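Local coordinates for protein ABC transporter (Caldanaerobius, PDB 4G68) that probably captures xylan-derived sugars outside the cell, acting as the solute-binding component of an ABC transporter in a thermophilic bacterium, at residues Gln152-Leu157 with Asn380-Ala385; Gly277-Ala282 with Thr355-Trp360; Lys296-Arg301 with Glu374-Asn379. All blocks are in the same frame, centred on the assembly; numbering follows the deposited sequence.

Contact 1 of 3, residues Gln152-Leu157 with Asn380-Ala385; sequences QQASVL and NIVANA
Ile381 turns CG1 to lie anti to its carbonyl carbon (chi1 -68°), and this leaves CG2 anti to the backbone N and facing Ala154 and Ser155 of the strand. Val382, one residue on, has the other setting: CG1 is anti to the backbone N (chi1 -174°), which puts CG2 beside that nitrogen and against the strand. The tightest apolar touch is methyl on methyl, Val382 CG2 to Ala154 CB at 3.6 Å. The same Ala154 CB also meets Ile381 CG2 at 4.1 Å, so the one methyl touches both branched side chains, which come at it from the same side. Ile381 CG2 also sits 3.5 Å from Ser155 O, and its CG1 is 3.7 Å from that same carbonyl oxygen. Farther along, Ile381 CD1 reaches Val156 CG2 at 4.2 Å; chi2, at 92°, has swung off the usual staggered positions to put CD1 there. The Ser155 hydroxyl does its polar work outside this contact, bonded to the backbone N of Ile316.

The helix is ending here. A wider, pi-type turn spans 380-382, Ala383 is the first residue to leave helical backbone angles, and a type II beta turn follows, closed by Ala385 N to Val382 O at 3.1 Å.

Around this patch, segment 152-157 is an inner part of strand 144-160. Gln152 pairs by backbone with Leu357 of strand 357-358 and Val156 with Gly277 of strand 274-278, while Leu157 pairs with Val300 of strand 297-300. Trp205 and Met209 of helix 201-215 touch Ser155, and the C-terminal end of helix 372-382 rests on this central strand of the mixed sheet, the helix-on-sheet packing of the family's alpha/beta fold.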
ATOM      1  N   GLN C 152      -0.941  -5.998   6.017  1.00 24.25           N
ATOM      2  CA  GLN C 152       0.352  -5.910   5.421  1.00 22.95           C
ATOM      3  C   GLN C 152       0.152  -5.653   3.968  1.00 22.68           C
ATOM      4  O   GLN C 152      -0.828  -6.092   3.392  1.00 23.09           O
ATOM      5  CB  GLN C 152       1.237  -7.145   5.629  1.00 27.60           C
ATOM      6  CG  GLN C 152       0.574  -8.466   5.917  1.00 27.15           C
ATOM      7  CD  GLN C 152       1.593  -9.611   6.085  1.00 27.85           C
ATOM      8  OE1 GLN C 152       2.480  -9.828   5.234  1.00 23.27           O
ATOM      9  NE2 GLN C 152       1.475 -10.341   7.209  1.00 23.49           N
ATOM     10  N   GLN C 153       1.075  -4.885   3.387  1.00 19.55           N
ATOM     11  CA  GLN C 153       1.025  -4.633   1.942  1.00 18.41           C
ATOM     12  C   GLN C 153       2.084  -5.441   1.206  1.00 21.13           C
ATOM     13  O   GLN C 153       3.091  -5.926   1.812  1.00 20.21           O
ATOM     14  CB  GLN C 153       1.268  -3.098   1.669  1.00 18.66           C
ATOM     15  CG  GLN C 153       0.193  -2.145   2.336  1.00 17.27           C
ATOM     16  CD  GLN C 153       0.403  -0.625   2.053  1.00 17.19           C
ATOM     17  OE1 GLN C 153       1.370  -0.226   1.437  1.00 20.81           O
ATOM     18  NE2 GLN C 153      -0.490   0.215   2.540  1.00 15.80           N
ATOM     19  N   ALA C 154       1.875  -5.586  -0.110  1.00 20.63           N
ATOM     20  CA  ALA C 154       2.850  -6.227  -0.968  1.00 20.10           C
ATOM     21  C   ALA C 154       2.601  -5.668  -2.362  1.00 18.82           C
ATOM     22  O   ALA C 154       1.437  -5.385  -2.719  1.00 20.58           O
ATOM     23  CB  ALA C 154       2.643  -7.746  -0.934  1.00 17.85           C
ATOM     24  N   SER C 155       3.681  -5.499  -3.125  1.00 17.29           N
ATOM     25  CA  SER C 155       3.541  -5.024  -4.543  1.00 19.79           C
ATOM     26  C   SER C 155       3.059  -6.133  -5.463  1.00 19.01           C
ATOM     27  O   SER C 155       3.630  -7.250  -5.429  1.00 20.96           O
ATOM     28  CB  SER C 155       4.863  -4.448  -5.075  1.00 19.15           C
ATOM     29  OG  SER C 155       6.003  -5.273  -4.712  1.00 18.56           O
ATOM     30  N   VAL C 156       2.133  -5.813  -6.379  1.00 16.79           N
ATOM     31  CA  VAL C 156       1.597  -6.855  -7.255  1.00 19.48           C
ATOM     32  C   VAL C 156       1.490  -6.329  -8.677  1.00 21.65           C
ATOM     33  O   VAL C 156       1.001  -5.220  -8.853  1.00 18.91           O
ATOM     34  CB  VAL C 156       0.164  -7.242  -6.836  1.00 17.37           C
ATOM     35  CG1 VAL C 156      -0.444  -8.302  -7.773  1.00 19.75           C
ATOM     36  CG2 VAL C 156       0.159  -7.752  -5.395  1.00 19.09           C
ATOM     37  N   LEU C 157       1.900  -7.162  -9.674  1.00 19.51           N
ATOM     38  CA  LEU C 157       1.527  -6.941 -11.068  1.00 18.59           C
ATOM     39  C   LEU C 157       0.258  -7.760 -11.323  1.00 18.80           C
ATOM     40  O   LEU C 157       0.255  -9.002 -11.231  1.00 19.33           O
ATOM     41  CB  LEU C 157       2.692  -7.283 -12.046  1.00 18.02           C
ATOM     42  CG  LEU C 157       2.462  -7.189 -13.582  1.00 17.26           C
ATOM     43  CD1 LEU C 157       2.001  -5.812 -14.054  1.00 19.46           C
ATOM     44  CD2 LEU C 157       3.715  -7.637 -14.319  1.00 17.90           C
ATOM     45  N   ASN C 380       2.313 -16.261  -5.101  1.00 26.47           N
ATOM     46  CA  ASN C 380       3.200 -15.686  -6.114  1.00 26.85           C
ATOM     47  C   ASN C 380       4.064 -14.536  -5.633  1.00 23.62           C
ATOM     48  O   ASN C 380       5.092 -14.285  -6.261  1.00 26.13           O
ATOM     49  CB  ASN C 380       2.424 -15.249  -7.337  1.00 24.34           C
ATOM     50  CG  ASN C 380       1.821 -16.437  -8.094  1.00 32.94           C
ATOM     51  OD1 ASN C 380       1.919 -17.609  -7.650  1.00 31.94           O
ATOM     52  ND2 ASN C 380       1.148 -16.137  -9.221  1.00 28.17           N
ATOM     53  N   ILE C 381       3.679 -13.830  -4.554  1.00 21.90           N
ATOM     54  CA  ILE C 381       4.453 -12.655  -4.123  1.00 21.28           C
ATOM     55  C   ILE C 381       5.054 -12.759  -2.727  1.00 22.40           C
ATOM     56  O   ILE C 381       6.297 -12.617  -2.534  1.00 23.73           O
ATOM     57  CB  ILE C 381       3.655 -11.294  -4.228  1.00 21.52           C
ATOM     58  CG1 ILE C 381       3.382 -10.910  -5.681  1.00 25.19           C
ATOM     59  CG2 ILE C 381       4.486 -10.152  -3.644  1.00 23.29           C
ATOM     60  CD1 ILE C 381       2.067 -11.402  -6.218  1.00 22.03           C
ATOM     61  N   VAL C 382       4.192 -12.965  -1.742  1.00 20.49           N
ATOM     62  CA  VAL C 382       4.703 -12.864  -0.402  1.00 24.96           C
ATOM     63  C   VAL C 382       5.565 -14.085   0.040  1.00 27.23           C
ATOM     64  O   VAL C 382       6.656 -13.905   0.562  1.00 26.68           O
ATOM     65  CB  VAL C 382       3.600 -12.491   0.608  1.00 25.91           C
ATOM     66  CG1 VAL C 382       4.235 -12.253   1.969  1.00 22.47           C
ATOM     67  CG2 VAL C 382       2.886 -11.206   0.176  1.00 21.62           C
ATOM     68  N   ALA C 383       5.061 -15.296  -0.207  1.00 30.22           N
ATOM     69  CA  ALA C 383       5.726 -16.557   0.222  1.00 32.78           C
ATOM     70  C   ALA C 383       7.202 -16.670  -0.219  1.00 34.89           C
ATOM     71  O   ALA C 383       7.535 -16.403  -1.373  1.00 33.99           O
ATOM     72  CB  ALA C 383       4.919 -17.756  -0.287  1.00 33.68           C
ATOM     73  N   ASN C 384       8.066 -17.068   0.722  1.00 37.39           N
ATOM     74  CA  ASN C 384       9.514 -17.217   0.518  1.00 35.98           C
ATOM     75  C   ASN C 384      10.283 -15.965   0.043  1.00 36.08           C
ATOM     76  O   ASN C 384      11.434 -16.071  -0.363  1.00 32.85           O
ATOM     77  CB  ASN C 384       9.813 -18.446  -0.350  1.00 36.13           C
ATOM     78  CG  ASN C 384       9.324 -19.736   0.296  1.00 36.68           C
ATOM     79  OD1 ASN C 384       9.488 -19.937   1.502  1.00 41.92           O
ATOM     80  ND2 ASN C 384       8.683 -20.590  -0.485  1.00 37.54           N
ATOM     81  N   ALA C 385       9.642 -14.786   0.108  1.00 35.12           N
ATOM     82  CA  ALA C 385      10.270 -13.545  -0.329  1.00 29.99           C
ATOM     83  C   ALA C 385      11.556 -13.300   0.454  1.00 27.95           C
ATOM     84  O   ALA C 385      11.628 -13.569   1.658  1.00 25.79           O
ATOM     85  CB  ALA C 385       9.310 -12.355  -0.162  1.00 29.22           C
TER

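Contact 2 of 3, residues Gly277-Ala282 with Thr355-Trp360; sequences GGNFDA and TGLPAW
Asn279 lays its side-chain amide across Leu357, with CG 3.6 Å from Leu357 CD1 and ND2 3.4 Å from Leu357 CG. The two side chains cross obliquely. Asn279 CG sits between its own backbone N and carbonyl carbon (chi1 59°), which brings it up to Leu357 CD1. At the far end of the amide, ND2 also comes within 3.3 Å of Leu357 N, but both are donors and this is not a hydrogen bond. The polar work is done by OD1, which accepts a hydrogen bond from Ala154 N in strand 144-160.

Next to it, Phe280 CB presses on Thr355 O at 3.0 Å. The phenyl ring leads away from Thr355 and folds back over its own chain, with Gly278 CA 3.4 Å above one face, toward the rim. A side chain at Gly278 would run into Phe280 CE2, so the ring's position depends on this glycine. Here the 3-10 turn leaving strand 274-278 packs on the chain entering strand 357-358; both strands are antiparallel neighbours of strand 144-160.

Thr355 points its hydroxyl to Asp350, and Ile377 of helix 372-382 packs on Asn279. The chemistry thus divides in two: van der Waals touch joins the segments, while the orientation of the asparagine amide is probably fixed by its bond to the central strand.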
ATOM      1  N   GLY C 277       0.422  -2.261  -8.440  1.00 16.06           N
ATOM      2  CA  GLY C 277       0.263  -1.458  -7.275  1.00 20.40           C
ATOM      3  C   GLY C 277       0.251  -2.301  -6.064  1.00 17.21           C
ATOM      4  O   GLY C 277       0.935  -3.344  -6.004  1.00 19.76           O
ATOM      5  N   GLY C 278      -0.481  -1.804  -5.089  1.00 19.22           N
ATOM      6  CA  GLY C 278      -0.640  -2.519  -3.838  1.00 16.92           C
ATOM      7  C   GLY C 278      -1.581  -3.711  -3.959  1.00 17.75           C
ATOM      8  O   GLY C 278      -2.545  -3.733  -4.777  1.00 19.78           O
ATOM      9  N   ASN C 279      -1.313  -4.714  -3.126  1.00 15.96           N
ATOM     10  CA  ASN C 279      -2.228  -5.819  -3.019  1.00 17.91           C
ATOM     11  C   ASN C 279      -3.683  -5.354  -2.634  1.00 17.36           C
ATOM     12  O   ASN C 279      -4.651  -6.080  -2.890  1.00 18.48           O
ATOM     13  CB  ASN C 279      -1.688  -6.724  -1.914  1.00 18.37           C
ATOM     14  CG  ASN C 279      -1.582  -5.975  -0.611  1.00 18.54           C
ATOM     15  OD1 ASN C 279      -0.765  -5.040  -0.468  1.00 16.53           O
ATOM     16  ND2 ASN C 279      -2.497  -6.274   0.295  1.00 22.45           N
ATOM     17  N   PHE C 280      -3.817  -4.186  -1.956  1.00 16.64           N
ATOM     18  CA  PHE C 280      -5.123  -3.710  -1.382  1.00 17.34           C
ATOM     19  C   PHE C 280      -6.090  -3.361  -2.500  1.00 16.40           C
ATOM     20  O   PHE C 280      -7.354  -3.375  -2.312  1.00 17.19           O
ATOM     21  CB  PHE C 280      -4.934  -2.438  -0.524  1.00 15.36           C
ATOM     22  CG  PHE C 280      -3.846  -1.507  -1.068  1.00 14.23           C
ATOM     23  CD1 PHE C 280      -4.148  -0.585  -2.107  1.00 15.40           C
ATOM     24  CD2 PHE C 280      -2.568  -1.517  -0.496  1.00 12.76           C
ATOM     25  CE1 PHE C 280      -3.148   0.276  -2.567  1.00 14.82           C
ATOM     26  CE2 PHE C 280      -1.563  -0.703  -0.969  1.00 14.45           C
ATOM     27  CZ  PHE C 280      -1.865   0.213  -1.996  1.00 14.96           C
ATOM     28  N   ASP C 281      -5.492  -3.083  -3.673  1.00 19.07           N
ATOM     29  CA  ASP C 281      -6.278  -2.836  -4.885  1.00 18.32           C
ATOM     30  C   ASP C 281      -6.947  -4.064  -5.437  1.00 17.84           C
ATOM     31  O   ASP C 281      -7.883  -3.961  -6.226  1.00 22.45           O
ATOM     32  CB  ASP C 281      -5.458  -2.079  -5.948  1.00 19.10           C
ATOM     33  CG  ASP C 281      -5.227  -0.611  -5.554  1.00 19.63           C
ATOM     34  OD1 ASP C 281      -5.953  -0.093  -4.638  1.00 16.15           O
ATOM     35  OD2 ASP C 281      -4.322  -0.007  -6.190  1.00 19.79           O
ATOM     36  N   ALA C 282      -6.522  -5.243  -5.004  1.00 18.84           N
ATOM     37  CA  ALA C 282      -7.186  -6.507  -5.449  1.00 18.74           C
ATOM     38  C   ALA C 282      -8.653  -6.497  -5.347  1.00 21.84           C
ATOM     39  O   ALA C 282      -9.314  -6.929  -6.293  1.00 23.20           O
ATOM     40  CB  ALA C 282      -6.654  -7.700  -4.700  1.00 18.34           C
ATOM     41  N   THR C 355      -8.979  -6.640   0.282  1.00 21.97           N
ATOM     42  CA  THR C 355      -8.635  -5.230   0.521  1.00 23.19           C
ATOM     43  C   THR C 355      -7.300  -5.093   1.244  1.00 23.59           C
ATOM     44  O   THR C 355      -6.722  -3.995   1.301  1.00 20.46           O
ATOM     45  CB  THR C 355      -9.689  -4.483   1.395  1.00 23.82           C
ATOM     46  OG1 THR C 355      -9.978  -5.236   2.596  1.00 22.92           O
ATOM     47  CG2 THR C 355     -10.934  -4.167   0.611  1.00 22.88           C
ATOM     48  N   GLY C 356      -6.831  -6.196   1.831  1.00 22.84           N
ATOM     49  CA  GLY C 356      -5.486  -6.227   2.398  1.00 23.84           C
ATOM     50  C   GLY C 356      -4.907  -7.623   2.570  1.00 23.21           C
ATOM     51  O   GLY C 356      -5.553  -8.612   2.200  1.00 19.10           O
ATOM     52  N   LEU C 357      -3.672  -7.685   3.064  1.00 22.19           N
ATOM     53  CA  LEU C 357      -3.089  -8.943   3.537  1.00 22.62           C
ATOM     54  C   LEU C 357      -3.142  -8.975   5.085  1.00 22.19           C
ATOM     55  O   LEU C 357      -2.709  -7.995   5.730  1.00 22.97           O
ATOM     56  CB  LEU C 357      -1.663  -9.063   3.044  1.00 21.36           C
ATOM     57  CG  LEU C 357      -1.570  -9.306   1.536  1.00 24.99           C
ATOM     58  CD1 LEU C 357      -0.209  -8.846   1.027  1.00 25.06           C
ATOM     59  CD2 LEU C 357      -1.889 -10.779   1.179  1.00 26.63           C
ATOM     60  N   PRO C 358      -3.679 -10.078   5.683  1.00 22.53           N
ATOM     61  CA  PRO C 358      -3.962 -10.070   7.124  1.00 19.85           C
ATOM     62  C   PRO C 358      -2.695 -10.012   7.961  1.00 21.06           C
ATOM     63  O   PRO C 358      -1.673 -10.680   7.626  1.00 21.82           O
ATOM     64  CB  PRO C 358      -4.683 -11.420   7.350  1.00 21.67           C
ATOM     65  CG  PRO C 358      -4.232 -12.323   6.222  1.00 20.66           C
ATOM     66  CD  PRO C 358      -4.137 -11.349   5.045  1.00 22.53           C
ATOM     67  N   ALA C 359      -2.720  -9.219   9.032  1.00 21.01           N
ATOM     68  CA  ALA C 359      -1.620  -9.252  10.014  1.00 20.68           C
ATOM     69  C   ALA C 359      -1.901 -10.202  11.149  1.00 22.57           C
ATOM     70  O   ALA C 359      -0.951 -10.670  11.832  1.00 22.39           O
ATOM     71  CB  ALA C 359      -1.286  -7.872  10.593  1.00 20.81           C
ATOM     72  N   TRP C 360      -3.186 -10.472  11.375  1.00 21.03           N
ATOM     73  CA  TRP C 360      -3.580 -11.365  12.468  1.00 23.35           C
ATOM     74  C   TRP C 360      -3.669 -12.749  11.920  1.00 25.44           C
ATOM     75  O   TRP C 360      -3.865 -12.914  10.705  1.00 23.80           O
ATOM     76  CB  TRP C 360      -4.940 -10.991  13.005  1.00 24.87           C
ATOM     77  CG  TRP C 360      -4.913  -9.707  13.793  1.00 25.53           C
ATOM     78  CD1 TRP C 360      -4.569  -8.425  13.327  1.00 22.08           C
ATOM     79  CD2 TRP C 360      -5.164  -9.549  15.229  1.00 25.09           C
ATOM     80  NE1 TRP C 360      -4.645  -7.497  14.348  1.00 22.65           N
ATOM     81  CE2 TRP C 360      -4.960  -8.115  15.527  1.00 23.99           C
ATOM     82  CE3 TRP C 360      -5.492 -10.430  16.290  1.00 23.68           C
ATOM     83  CZ2 TRP C 360      -5.149  -7.599  16.809  1.00 23.95           C
ATOM     84  CZ3 TRP C 360      -5.665  -9.885  17.569  1.00 22.27           C
ATOM     85  CH2 TRP C 360      -5.505  -8.503  17.823  1.00 20.66           C
TER

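Contact 3 of 3, residues Lys296-Arg301 with Glu374-Asn379; sequences KIEAVR and EIQIMN
Ala299 O lies 3.6 Å from Gln376 CD, and its hydrogen bond comes from Asn380 ND2, one helical turn later and just past the segment. Gln376 reaches the strand extended, CG anti to the backbone N (chi1 -159°). Its amide is probably turned over in the model; either way it ends beside Ala299 N, where a hydrogen bond is possible but not settled. The amide also meets the aliphatic part of Glu298, whose carboxylate plane is tilted 34° from it. Ala299 CB packs on Ile377 CG1 at 3.7 Å.

Strand 297-300 and helix 374-379 run nearly parallel, 20° apart, with axes 7.6 Å from each other. An alanine in place of Gln376 removes the amide and would probably open a gap beside Glu298 CG, and might leave Ala299 N without a polar neighbour.

Glu298 and Val300 bond by backbone to Ile159 and Leu157 of strand 144-160, whereas Ala299 turns its peptide groups to the helix. Asn380, and perhaps Gln376, thus seem to meet polar groups of Ala299 on the side away from strand 144-160.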
ATOM      1  N   LYS C 296     -10.798 -13.367 -14.188  1.00 26.34           N
ATOM      2  CA  LYS C 296      -9.921 -13.105 -15.334  1.00 27.06           C
ATOM      3  C   LYS C 296      -8.504 -12.615 -14.976  1.00 27.27           C
ATOM      4  O   LYS C 296      -7.666 -12.411 -15.884  1.00 20.74           O
ATOM      5  CB  LYS C 296     -10.606 -12.071 -16.244  1.00 26.85           C
ATOM      6  CG  LYS C 296     -11.994 -12.508 -16.613  1.00 26.79           C
ATOM      7  CD  LYS C 296     -12.518 -11.684 -17.757  1.00 32.79           C
ATOM      8  CE  LYS C 296     -13.930 -12.122 -18.113  1.00 33.53           C
ATOM      9  NZ  LYS C 296     -14.426 -11.239 -19.217  1.00 31.59           N
ATOM     10  N   ILE C 297      -8.266 -12.415 -13.675  1.00 24.12           N
ATOM     11  CA  ILE C 297      -7.064 -11.691 -13.144  1.00 23.17           C
ATOM     12  C   ILE C 297      -6.070 -12.578 -12.402  1.00 26.38           C
ATOM     13  O   ILE C 297      -6.451 -13.359 -11.478  1.00 29.46           O
ATOM     14  CB  ILE C 297      -7.446 -10.526 -12.162  1.00 22.29           C
ATOM     15  CG1 ILE C 297      -8.317  -9.419 -12.841  1.00 23.44           C
ATOM     16  CG2 ILE C 297      -6.199 -10.026 -11.346  1.00 16.05           C
ATOM     17  CD1 ILE C 297      -8.027  -9.080 -14.308  1.00 26.36           C
ATOM     18  N   GLU C 298      -4.797 -12.430 -12.787  1.00 25.76           N
ATOM     19  CA  GLU C 298      -3.664 -13.154 -12.208  1.00 28.10           C
ATOM     20  C   GLU C 298      -2.709 -12.138 -11.561  1.00 27.90           C
ATOM     21  O   GLU C 298      -2.416 -11.075 -12.162  1.00 23.44           O
ATOM     22  CB  GLU C 298      -2.899 -13.884 -13.304  1.00 27.41           C
ATOM     23  CG  GLU C 298      -1.938 -14.920 -12.786  1.00 33.90           C
ATOM     24  CD  GLU C 298      -0.953 -15.402 -13.846  1.00 32.86           C
ATOM     25  OE1 GLU C 298      -1.060 -14.959 -15.016  1.00 36.31           O
ATOM     26  OE2 GLU C 298      -0.065 -16.199 -13.486  1.00 31.36           O
ATOM     27  N   ALA C 299      -2.257 -12.459 -10.346  1.00 24.61           N
ATOM     28  CA  ALA C 299      -1.239 -11.716  -9.626  1.00 21.22           C
ATOM     29  C   ALA C 299       0.144 -12.390  -9.789  1.00 23.78           C
ATOM     30  O   ALA C 299       0.324 -13.585  -9.495  1.00 25.56           O
ATOM     31  CB  ALA C 299      -1.595 -11.637  -8.124  1.00 26.00           C
ATOM     32  N   VAL C 300       1.114 -11.595 -10.231  1.00 21.91           N
ATOM     33  CA  VAL C 300       2.538 -11.967 -10.340  1.00 21.30           C
ATOM     34  C   VAL C 300       3.504 -10.933  -9.680  1.00 22.25           C
ATOM     35  O   VAL C 300       3.146  -9.784  -9.438  1.00 21.57           O
ATOM     36  CB  VAL C 300       2.945 -12.286 -11.824  1.00 21.52           C
ATOM     37  CG1 VAL C 300       2.007 -13.331 -12.449  1.00 19.57           C
ATOM     38  CG2 VAL C 300       2.992 -11.017 -12.684  1.00 20.91           C
ATOM     39  N   ARG C 301       4.704 -11.383  -9.356  1.00 23.70           N
ATOM     40  CA  ARG C 301       5.787 -10.510  -8.936  1.00 23.27           C
ATOM     41  C   ARG C 301       6.107  -9.512 -10.005  1.00 22.53           C
ATOM     42  O   ARG C 301       5.838  -9.761 -11.193  1.00 27.57           O
ATOM     43  CB  ARG C 301       7.048 -11.327  -8.720  1.00 26.26           C
ATOM     44  CG  ARG C 301       6.997 -12.093  -7.418  1.00 29.95           C
ATOM     45  CD  ARG C 301       8.306 -12.795  -7.176  1.00 30.30           C
ATOM     46  NE  ARG C 301       8.075 -13.619  -6.021  1.00 32.56           N
ATOM     47  CZ  ARG C 301       8.017 -14.934  -6.065  1.00 34.97           C
ATOM     48  NH1 ARG C 301       8.217 -15.554  -7.232  1.00 36.04           N
ATOM     49  NH2 ARG C 301       7.785 -15.610  -4.949  1.00 39.86           N
ATOM     50  N   GLU C 374      -6.448 -13.310  -3.736  1.00 21.15           N
ATOM     51  CA  GLU C 374      -5.816 -13.120  -2.428  1.00 21.94           C
ATOM     52  C   GLU C 374      -4.750 -14.178  -2.085  1.00 20.31           C
ATOM     53  O   GLU C 374      -3.662 -13.858  -1.577  1.00 22.18           O
ATOM     54  CB  GLU C 374      -6.896 -13.116  -1.337  1.00 18.85           C
ATOM     55  CG  GLU C 374      -6.387 -12.909   0.100  1.00 20.57           C
ATOM     56  CD  GLU C 374      -5.952 -11.463   0.456  1.00 23.81           C
ATOM     57  OE1 GLU C 374      -5.791 -10.585  -0.433  1.00 24.30           O
ATOM     58  OE2 GLU C 374      -5.696 -11.233   1.659  1.00 22.18           O
ATOM     59  N   ILE C 375      -5.124 -15.444  -2.247  1.00 21.87           N
ATOM     60  CA  ILE C 375      -4.244 -16.595  -2.048  1.00 22.13           C
ATOM     61  C   ILE C 375      -3.038 -16.501  -2.997  1.00 22.33           C
ATOM     62  O   ILE C 375      -1.843 -16.745  -2.626  1.00 22.85           O
ATOM     63  CB  ILE C 375      -5.024 -17.883  -2.351  1.00 23.20           C
ATOM     64  CG1 ILE C 375      -6.145 -18.043  -1.323  1.00 25.05           C
ATOM     65  CG2 ILE C 375      -4.129 -19.116  -2.268  1.00 24.88           C
ATOM     66  CD1 ILE C 375      -7.209 -19.046  -1.693  1.00 27.33           C
ATOM     67  N   GLN C 376      -3.333 -16.121  -4.219  1.00 21.76           N
ATOM     68  CA  GLN C 376      -2.279 -16.005  -5.243  1.00 22.76           C
ATOM     69  C   GLN C 376      -1.201 -14.962  -4.872  1.00 21.76           C
ATOM     70  O   GLN C 376       0.018 -15.230  -4.997  1.00 17.42           O
ATOM     71  CB  GLN C 376      -2.871 -15.787  -6.641  1.00 23.71           C
ATOM     72  CG  GLN C 376      -1.860 -16.190  -7.727  1.00 27.08           C
ATOM     73  CD  GLN C 376      -2.355 -15.979  -9.141  1.00 30.17           C
ATOM     74  OE1 GLN C 376      -2.125 -16.820 -10.038  1.00 28.98           O
ATOM     75  NE2 GLN C 376      -3.069 -14.882  -9.343  1.00 27.97           N
ATOM     76  N   ILE C 377      -1.675 -13.792  -4.413  1.00 20.20           N
ATOM     77  CA  ILE C 377      -0.816 -12.758  -3.899  1.00 18.97           C
ATOM     78  C   ILE C 377       0.072 -13.391  -2.835  1.00 20.64           C
ATOM     79  O   ILE C 377       1.283 -13.311  -2.948  1.00 24.91           O
ATOM     80  CB  ILE C 377      -1.563 -11.489  -3.399  1.00 18.36           C
ATOM     81  CG1 ILE C 377      -2.143 -10.719  -4.594  1.00 18.04           C
ATOM     82  CG2 ILE C 377      -0.568 -10.575  -2.671  1.00 16.46           C
ATOM     83  CD1 ILE C 377      -3.153  -9.607  -4.249  1.00 19.90           C
ATOM     84  N   MET C 378      -0.514 -14.025  -1.815  1.00 21.40           N
ATOM     85  CA  MET C 378       0.295 -14.767  -0.843  1.00 27.40           C
ATOM     86  C   MET C 378       1.365 -15.682  -1.493  1.00 30.35           C
ATOM     87  O   MET C 378       2.572 -15.556  -1.202  1.00 33.22           O
ATOM     88  CB  MET C 378      -0.609 -15.572   0.071  1.00 25.00           C
ATOM     89  CG  MET C 378      -1.136 -14.764   1.234  1.00 27.50           C
ATOM     90  SD  MET C 378      -2.089 -15.776   2.412  1.00 28.30           S
ATOM     91  CE  MET C 378      -0.901 -16.780   3.100  1.00 33.53           C
ATOM     92  N   ASN C 379       0.917 -16.552  -2.397  1.00 32.83           N
ATOM     93  CA  ASN C 379       1.766 -17.541  -3.101  1.00 31.80           C
ATOM     94  C   ASN C 379       2.783 -17.045  -4.149  1.00 28.46           C
ATOM     95  O   ASN C 379       3.957 -17.436  -4.133  1.00 28.60           O
ATOM     96  CB  ASN C 379       0.839 -18.555  -3.771  1.00 34.77           C
ATOM     97  CG  ASN C 379       0.130 -19.418  -2.764  1.00 33.36           C
ATOM     98  OD1 ASN C 379       0.450 -19.386  -1.557  1.00 33.61           O
ATOM     99  ND2 ASN C 379      -0.817 -20.207  -3.240  1.00 34.15           N
TER

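Strand 144-160 is common ground. Contact 1 packs the end of helix 372-382 on it, contact 3 sets the preceding turns of that helix against its neighbour 297-300, and contact 2 joins the turn after strand 274-278 to the chain entering strand 357-358. The centres lie about 9 to 11 Å apart. Along the chain the order is 152-157, 277-282, 296-301, 355-360, 374-379, 380-385, so contacts 2 and 3 interlock, both nested inside contact 1. Val156 CG1 packing on Ala299 CB joins contacts 1 and 3. Sequence-distant pieces thus converge on one sheet, consistent with the family's alpha/beta fold, in which distant parts of the chain build one sheet.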